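Local coordinates for carbonic anhydrase (Sordaria macrospora, PDB 4O1J), which probably catalyses the reversible hydration of carbon dioxide to hydrogencarbonate and a proton, as a zinc-dependent beta-class carbonic anhydrase built as a tetramer, at residues 26-29 with 30-34; 90-93 with 94-98. All blocks are in the same frame, centred on the assembly; numbering follows the deposited sequence.

The two contacts are single-helix contacts in different parts of the subunit, and both are i to i+4 in character. Interaction 1 sits on helix 16-35, the N-terminal arm, with its centre about 28 Å from the centre of the chain; interaction 2 sits on helix 89-100, packed against the central sheet and about 13 Å from that centre. Their own centres are about 31 Å apart and their nearest atoms about 20 Å, so they do not touch, yet each also meets the second subunit. Interaction 1 lies away from the zinc site; in interaction 2 the side chain of Thr91 is about 12 Å from that of Cys56, which with His112 and Cys115 holds the zinc ion of the same subunit.

Interaction 1 of 2, residues 26-29 with 30-34; sequences NAWA and GYKAH
The indole of Trp28 has the aliphatic chain of Lys32 lying over one face, an i to i+4 pairing on the N-terminal helix 16-35. CG of Lys32 stands 3.4 Å above the ring plane, displaced toward the rim, and its nearest ring atom is Trp28 CE2 at 3.6 Å; NE1 and CZ2 are hardly farther. What touches the ring is therefore the methylene part of the lysine, while the chain bends at chi2 (-70°) and then runs on extended, taking the ammonium beyond the indole. That lysine also makes a cation-pi contact with Phe39, and Phe40 of helix 39-43 packs on Lys32 and Ala33, which ties the end of this helix to the next one. Trp28 packs on Thr65 of the second subunit and Ala29 on its Arg202, so this side of the arm takes part in subunit assembly. Underneath the side chains runs the regular alpha-helical ladder: Gly30 N to Asn26 O, Tyr31 N to Ala27 O and Ala33 N to Ala29 O are each 2.9 Å. The pair that packs side chain on ring is joined through its backbone too, Lys32 N donating to Trp28 O at 2.9 Å with an N-H...O angle of 168°.

Interaction 2 of 2, residues 90-93 with 94-98; sequences NTTA and VIEYA
Thr92 O takes the backbone N-H of Glu96 at 2.9 Å, one rung of the alpha-helical i to i+4 ladder in helix 89-100, which packs on the parallel strands 51-56 and 74-79 of the carbonic anhydrase sheet. Beside this bond the two side chains are in loose contact, CG2 of Thr92 lying 4.0 Å from OE1 of Glu96. The threonine hydroxyl turns back to Asp88 O instead, since chi1 of -54° sets OG1 beside its own backbone N and leaves the methyl anti to it. The carboxylate likewise has a partner elsewhere: OE2 accepts from Val130 N of the second subunit, so this buried acid links two chains. Val94 faces the sheet, packing on Leu52, Phe75 and His77, whereas Ile95 packs on Ile180 of helix 178-187, so the helix has the sheet against Val94 and helix 178-187 against Ile95. Tyr97 N bonds to Ala93 O, also at 2.9 Å, and Ile95 N reaches Thr91 O at 3.0 Å. On the flank of that last bond CD1 of Ile95 lies 4.0 Å from CG2 of Thr91.

Interaction 1 of 2, residues 26-29 with 30-34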
loop_
_atom_site.group_PDB
_atom_site.type_symbol
_atom_site.label_atom_id
_atom_site.label_comp_id
_atom_site.label_asym_id
_atom_site.label_seq_id
_atom_site.Cartn_x
_atom_site.Cartn_y
_atom_site.Cartn_z
ATOM N N ASN A 26 -1.079 4.706 34.969
ATOM C CA ASN A 26 -0.791 4.034 36.229
ATOM C C ASN A 26 -1.951 4.166 37.226
ATOM O O ASN A 26 -2.252 3.229 37.980
ATOM C CB ASN A 26 0.504 4.586 36.831
ATOM C CG ASN A 26 0.915 3.865 38.101
ATOM O OD1 ASN A 26 0.761 4.390 39.205
ATOM N ND2 ASN A 26 1.441 2.652 37.951
ATOM N N ALA A 27 -2.632 5.310 37.195
ATOM C CA ALA A 27 -3.759 5.535 38.098
ATOM C C ALA A 27 -4.946 4.657 37.709
ATOM O O ALA A 27 -5.576 4.019 38.562
ATOM C CB ALA A 27 -4.157 6.999 38.105
ATOM N N TRP A 28 -5.233 4.621 36.411
ATOM C CA TRP A 28 -6.313 3.809 35.869
ATOM C C TRP A 28 -6.067 2.340 36.156
ATOM O O TRP A 28 -6.987 1.603 36.489
ATOM C CB TRP A 28 -6.452 4.027 34.362
ATOM C CG TRP A 28 -7.389 3.066 33.710
ATOM C CD1 TRP A 28 -8.744 3.175 33.628
ATOM C CD2 TRP A 28 -7.039 1.842 33.043
ATOM N NE1 TRP A 28 -9.265 2.095 32.955
ATOM C CE2 TRP A 28 -8.246 1.267 32.587
ATOM C CE3 TRP A 28 -5.831 1.185 32.792
ATOM C CZ2 TRP A 28 -8.269 0.055 31.886
ATOM C CZ3 TRP A 28 -5.861 -0.021 32.096
ATOM C CH2 TRP A 28 -7.073 -0.571 31.653
ATOM N N ALA A 29 -4.816 1.921 36.017
ATOM C CA ALA A 29 -4.443 0.540 36.283
ATOM C C ALA A 29 -4.593 0.212 37.767
ATOM O O ALA A 29 -5.041 -0.878 38.116
ATOM C CB ALA A 29 -3.020 0.272 35.813
ATOM N N GLY A 30 -4.225 1.149 38.641
ATOM C CA GLY A 30 -4.379 0.930 40.071
ATOM C C GLY A 30 -5.845 0.767 40.438
ATOM O O GLY A 30 -6.221 -0.144 41.192
ATOM N N TYR A 31 -6.680 1.634 39.870
ATOM C CA TYR A 31 -8.121 1.605 40.116
ATOM C C TYR A 31 -8.805 0.344 39.578
ATOM O O TYR A 31 -9.573 -0.314 40.293
ATOM C CB TYR A 31 -8.777 2.836 39.485
ATOM C CG TYR A 31 -10.289 2.822 39.531
ATOM C CD1 TYR A 31 -10.981 3.105 40.705
ATOM C CD2 TYR A 31 -11.024 2.498 38.392
ATOM C CE1 TYR A 31 -12.368 3.083 40.737
ATOM C CE2 TYR A 31 -12.402 2.467 38.414
ATOM C CZ TYR A 31 -13.072 2.761 39.587
ATOM O OH TYR A 31 -14.450 2.732 39.604
ATOM N N LYS A 32 -8.509 0.010 38.324
ATOM C CA LYS A 32 -9.028 -1.195 37.688
ATOM C C LYS A 32 -8.588 -2.448 38.442
ATOM O O LYS A 32 -9.345 -3.416 38.546
ATOM C CB LYS A 32 -8.566 -1.268 36.226
ATOM C CG LYS A 32 -9.619 -0.852 35.212
ATOM C CD LYS A 32 -10.732 -1.880 35.146
ATOM C CE LYS A 32 -11.814 -1.476 34.172
ATOM N NZ LYS A 32 -12.920 -2.472 34.186
ATOM N N ALA A 33 -7.366 -2.420 38.966
ATOM C CA ALA A 33 -6.829 -3.565 39.686
ATOM C C ALA A 33 -7.425 -3.703 41.081
ATOM O O ALA A 33 -7.526 -4.816 41.597
ATOM C CB ALA A 33 -5.320 -3.472 39.774
ATOM N N HIS A 34 -7.835 -2.597 41.698
ATOM C CA HIS A 34 -8.521 -2.720 42.986
ATOM C C HIS A 34 -9.972 -3.159 42.798
ATOM O O HIS A 34 -10.490 -3.956 43.581
ATOM C CB HIS A 34 -8.477 -1.416 43.779
ATOM C CG HIS A 34 -9.358 -1.427 44.990
ATOM N ND1 HIS A 34 -8.970 -1.995 46.185
ATOM C CD2 HIS A 34 -10.612 -0.954 45.187
ATOM C CE1 HIS A 34 -9.946 -1.870 47.067
ATOM N NE2 HIS A 34 -10.953 -1.242 46.486
#

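Interaction 2 of 2, residues 90-93 with 94-98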
loop_
_atom_site.group_PDB
_atom_site.type_symbol
_atom_site.label_atom_id
_atom_site.label_comp_id
_atom_site.label_asym_id
_atom_site.label_seq_id
_atom_site.Cartn_x
_atom_site.Cartn_y
_atom_site.Cartn_z
ATOM N N ASN A 90 -2.800 -2.733 4.684
ATOM C CA ASN A 90 -2.893 -2.400 6.100
ATOM C C ASN A 90 -4.263 -2.772 6.680
ATOM O O ASN A 90 -4.348 -3.475 7.690
ATOM C CB ASN A 90 -2.617 -0.906 6.300
ATOM C CG ASN A 90 -2.446 -0.522 7.760
ATOM O OD1 ASN A 90 -3.123 -1.051 8.644
ATOM N ND2 ASN A 90 -1.553 0.430 8.016
ATOM N N THR A 91 -5.325 -2.297 6.032
ATOM C CA THR A 91 -6.691 -2.534 6.489
ATOM C C THR A 91 -7.060 -4.005 6.309
ATOM O O THR A 91 -7.675 -4.625 7.188
ATOM C CB THR A 91 -7.712 -1.644 5.721
ATOM O OG1 THR A 91 -7.320 -0.264 5.805
ATOM C CG2 THR A 91 -9.101 -1.786 6.303
ATOM N N THR A 92 -6.638 -4.566 5.179
ATOM C CA THR A 92 -6.962 -5.941 4.821
ATOM C C THR A 92 -6.347 -6.927 5.804
ATOM O O THR A 92 -6.904 -7.998 6.050
ATOM C CB THR A 92 -6.472 -6.276 3.401
ATOM O OG1 THR A 92 -6.999 -5.312 2.480
ATOM C CG2 THR A 92 -6.911 -7.685 2.985
ATOM N N ALA A 93 -5.205 -6.561 6.378
ATOM C CA ALA A 93 -4.582 -7.399 7.393
ATOM C C ALA A 93 -5.432 -7.449 8.667
ATOM O O ALA A 93 -5.631 -8.521 9.250
ATOM C CB ALA A 93 -3.182 -6.899 7.705
ATOM N N VAL A 94 -5.951 -6.293 9.080
ATOM C CA VAL A 94 -6.766 -6.220 10.288
ATOM C C VAL A 94 -8.055 -6.994 10.081
ATOM O O VAL A 94 -8.481 -7.751 10.954
ATOM C CB VAL A 94 -7.107 -4.762 10.685
ATOM C CG1 VAL A 94 -8.013 -4.750 11.895
ATOM C CG2 VAL A 94 -5.839 -3.962 10.959
ATOM N N ILE A 95 -8.658 -6.818 8.908
ATOM C CA ILE A 95 -9.875 -7.545 8.569
ATOM C C ILE A 95 -9.635 -9.052 8.537
ATOM O O ILE A 95 -10.426 -9.820 9.090
ATOM C CB ILE A 95 -10.438 -7.104 7.217
ATOM C CG1 ILE A 95 -10.838 -5.628 7.260
ATOM C CG2 ILE A 95 -11.633 -7.967 6.827
ATOM C CD1 ILE A 95 -11.258 -5.083 5.919
ATOM N N GLU A 96 -8.545 -9.478 7.903
ATOM C CA GLU A 96 -8.257 -10.906 7.828
ATOM C C GLU A 96 -8.044 -11.511 9.202
ATOM O O GLU A 96 -8.567 -12.585 9.493
ATOM C CB GLU A 96 -7.024 -11.195 6.974
ATOM C CG GLU A 96 -7.339 -11.790 5.617
ATOM C CD GLU A 96 -6.121 -11.851 4.707
ATOM O OE1 GLU A 96 -6.263 -11.613 3.486
ATOM O OE2 GLU A 96 -5.022 -12.167 5.218
ATOM N N TYR A 97 -7.287 -10.817 10.049
ATOM C CA TYR A 97 -7.000 -11.337 11.381
ATOM C C TYR A 97 -8.267 -11.376 12.231
ATOM O O TYR A 97 -8.497 -12.329 12.981
ATOM C CB TYR A 97 -5.929 -10.501 12.076
ATOM C CG TYR A 97 -5.286 -11.221 13.238
ATOM C CD1 TYR A 97 -4.198 -12.061 13.032
ATOM C CD2 TYR A 97 -5.769 -11.081 14.536
ATOM C CE1 TYR A 97 -3.600 -12.733 14.083
ATOM C CE2 TYR A 97 -5.179 -11.754 15.600
ATOM C CZ TYR A 97 -4.092 -12.579 15.364
ATOM O OH TYR A 97 -3.489 -13.258 16.403
ATOM N N ALA A 98 -9.098 -10.347 12.090
ATOM C CA ALA A 98 -10.322 -10.236 12.875
ATOM C C ALA A 98 -11.350 -11.294 12.479
ATOM O O ALA A 98 -12.004 -11.886 13.337
ATOM C CB ALA A 98 -10.915 -8.845 12.727
#